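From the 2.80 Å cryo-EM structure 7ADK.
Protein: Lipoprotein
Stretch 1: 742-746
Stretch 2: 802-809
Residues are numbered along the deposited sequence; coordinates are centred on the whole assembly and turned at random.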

# COMPACT_ATOMS: atom_id res chain seq x y z
N ASN B 742 -30.07 -18.27 -3.06
CA ASN B 742 -28.80 -18.98 -3.23
C ASN B 742 -28.95 -20.48 -2.94
O ASN B 742 -29.51 -20.90 -1.92
CB ASN B 742 -27.74 -18.34 -2.31
CG ASN B 742 -26.93 -17.23 -2.94
OD1 ASN B 742 -25.80 -17.43 -3.34
ND2 ASN B 742 -27.43 -16.03 -3.02
N TYR B 743 -28.42 -21.32 -3.82
CA TYR B 743 -28.52 -22.77 -3.83
C TYR B 743 -27.24 -23.46 -4.33
O TYR B 743 -26.45 -22.88 -5.08
CB TYR B 743 -29.73 -23.15 -4.70
CG TYR B 743 -29.89 -24.64 -4.90
CD1 TYR B 743 -30.46 -25.44 -3.90
CD2 TYR B 743 -29.36 -25.25 -6.05
CE1 TYR B 743 -30.52 -26.83 -4.05
CE2 TYR B 743 -29.40 -26.63 -6.19
CZ TYR B 743 -29.99 -27.43 -5.20
OH TYR B 743 -30.11 -28.76 -5.40
N GLY B 744 -27.04 -24.72 -3.96
CA GLY B 744 -25.98 -25.60 -4.45
C GLY B 744 -24.96 -26.01 -3.39
O GLY B 744 -25.05 -25.60 -2.23
N LEU B 745 -24.00 -26.85 -3.77
CA LEU B 745 -22.85 -27.20 -2.93
C LEU B 745 -21.90 -26.00 -2.88
O LEU B 745 -21.57 -25.43 -3.92
CB LEU B 745 -22.18 -28.46 -3.49
CG LEU B 745 -20.88 -28.89 -2.78
CD1 LEU B 745 -21.12 -29.29 -1.34
CD2 LEU B 745 -20.27 -30.08 -3.50
N GLU B 746 -21.42 -25.64 -1.69
CA GLU B 746 -20.51 -24.51 -1.51
C GLU B 746 -19.39 -24.78 -0.51
O GLU B 746 -19.47 -25.67 0.33
CB GLU B 746 -21.28 -23.22 -1.17
CG GLU B 746 -22.23 -22.77 -2.29
CD GLU B 746 -22.72 -21.33 -2.20
OE1 GLU B 746 -22.43 -20.61 -1.23
OE2 GLU B 746 -23.45 -20.90 -3.12
N ASP B 802 -38.74 -34.15 1.85
CA ASP B 802 -38.44 -34.57 0.47
C ASP B 802 -37.15 -33.93 -0.10
O ASP B 802 -36.76 -34.17 -1.24
CB ASP B 802 -39.66 -34.28 -0.42
CG ASP B 802 -39.62 -34.97 -1.79
OD1 ASP B 802 -39.13 -36.12 -1.89
OD2 ASP B 802 -40.13 -34.40 -2.78
N TYR B 803 -36.45 -33.09 0.68
CA TYR B 803 -35.27 -32.34 0.25
C TYR B 803 -33.98 -33.19 0.16
O TYR B 803 -33.71 -34.07 0.97
CB TYR B 803 -35.04 -31.17 1.19
CG TYR B 803 -33.86 -30.30 0.81
CD1 TYR B 803 -33.96 -29.44 -0.30
CD2 TYR B 803 -32.65 -30.39 1.54
CE1 TYR B 803 -32.84 -28.71 -0.72
CE2 TYR B 803 -31.54 -29.64 1.12
CZ TYR B 803 -31.62 -28.82 -0.02
OH TYR B 803 -30.54 -28.15 -0.46
N LYS B 804 -33.13 -32.82 -0.81
CA LYS B 804 -31.81 -33.39 -1.11
C LYS B 804 -30.89 -32.30 -1.67
O LYS B 804 -31.38 -31.35 -2.26
CB LYS B 804 -31.99 -34.60 -2.05
CG LYS B 804 -32.84 -34.37 -3.32
CD LYS B 804 -33.41 -35.69 -3.84
CE LYS B 804 -34.59 -36.19 -2.98
NZ LYS B 804 -34.88 -37.62 -3.17
N LEU B 805 -29.57 -32.44 -1.52
CA LEU B 805 -28.62 -31.43 -2.02
C LEU B 805 -28.67 -31.30 -3.55
O LEU B 805 -28.40 -30.23 -4.09
CB LEU B 805 -27.20 -31.73 -1.49
CG LEU B 805 -26.03 -30.99 -2.20
CD1 LEU B 805 -26.08 -29.48 -2.03
CD2 LEU B 805 -24.70 -31.46 -1.65
N GLY B 806 -29.04 -32.35 -4.27
CA GLY B 806 -29.12 -32.37 -5.73
C GLY B 806 -27.77 -32.64 -6.40
O GLY B 806 -26.76 -32.01 -6.09
N GLN B 807 -27.77 -33.56 -7.36
CA GLN B 807 -26.60 -33.91 -8.15
C GLN B 807 -26.63 -33.19 -9.50
O GLN B 807 -27.57 -33.33 -10.28
CB GLN B 807 -26.58 -35.43 -8.32
CG GLN B 807 -25.39 -35.93 -9.14
CD GLN B 807 -25.63 -37.33 -9.63
OE1 GLN B 807 -26.12 -37.53 -10.72
NE2 GLN B 807 -25.33 -38.34 -8.85
N TYR B 808 -25.58 -32.43 -9.79
CA TYR B 808 -25.51 -31.56 -10.94
C TYR B 808 -24.07 -31.27 -11.37
O TYR B 808 -23.15 -31.29 -10.56
CB TYR B 808 -26.28 -30.26 -10.64
CG TYR B 808 -25.67 -29.31 -9.63
CD1 TYR B 808 -26.07 -29.33 -8.29
CD2 TYR B 808 -24.73 -28.36 -10.05
CE1 TYR B 808 -25.51 -28.44 -7.36
CE2 TYR B 808 -24.16 -27.47 -9.14
CZ TYR B 808 -24.53 -27.52 -7.79
OH TYR B 808 -23.93 -26.71 -6.88
N ASP B 809 -23.89 -30.94 -12.64
CA ASP B 809 -22.67 -30.31 -13.14
C ASP B 809 -23.08 -29.17 -14.08
O ASP B 809 -23.75 -29.40 -15.08
CB ASP B 809 -21.81 -31.38 -13.81
CG ASP B 809 -20.43 -30.88 -14.25
OD1 ASP B 809 -20.32 -29.70 -14.64
OD2 ASP B 809 -19.49 -31.70 -14.21

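The two stretches belong to one chain but lie at least 60 residues apart in sequence wherever they touch. Stretch 1 runs through a loop at Tyr 743 and Gly 744 before entering a strand at Leu 745, while stretch 2 turns at Leu 805 and Gly 806 and is in a strand by Tyr 808. The touching parts run at 67° to each other, and their backbones stay well separated: the nearest CA atoms, those of Gly 744 and Leu 805, are 6.8 Å apart. At this spacing side chains must bridge the gap, and both hydrogen bonds between the stretches join a tyrosine hydroxyl to a backbone group.

Tyr 743 supplies the first. Its CA-to-CB bond points sideways, but with chi1 at 175° (t) the ring extends until its end comes nearer to stretch 2, where OH donates a weak hydrogen bond to Leu 805 O at 2.6 Å. Tyrosine suits this place because its long, rigid, largely apolar ring carries a polar group at the far end. The ring also packs against two other tyrosines, with CE1 4.5 Å from Tyr 803 CE1 and CE2 4.4 Å from Tyr 808 CE1.

Tyr 808 makes the reciprocal reach. Its CA-to-CB bond points toward stretch 1, chi1 is 70° (p), and OH accepts a hydrogen bond from Leu 745 N at 3.1 Å, with an N-H...acceptor angle of 141°. The donor lies at the ring edge, near its plane, where the lone pairs of a phenolic oxygen are well placed to receive it. The same hydroxyl is also hydrogen-bonded elsewhere in the structure.

Both glycines make room for these hydroxyls. Gly 744 CA lies 3.4 Å from Tyr 808 OH. An ideal CB built on Gly 744 would sit 2.6 Å from Tyr 808 OH, a clash; with phi/psi of 114/178, it would also jam against the carbonyl oxygen of Tyr 743. At Gly 806, positive phi already favours glycine, and a CB would point toward stretch 1 and lie 2.5 Å from Tyr 743 OH.

The leucines add apolar packing. Leu 745 CD1 meets Leu 805 CD2 at 4.2 Å, and Leu 805 CD1 reaches the backbone, 3.8 Å from Leu 745 N. Their branched hydrocarbon side chains suit this buried setting, both adopting the t, p rotamer. Lys 804, by contrast, points away from stretch 1 and is exposed, as suits a charged side chain. Altogether the contact buries 304 Å², summed over both sides.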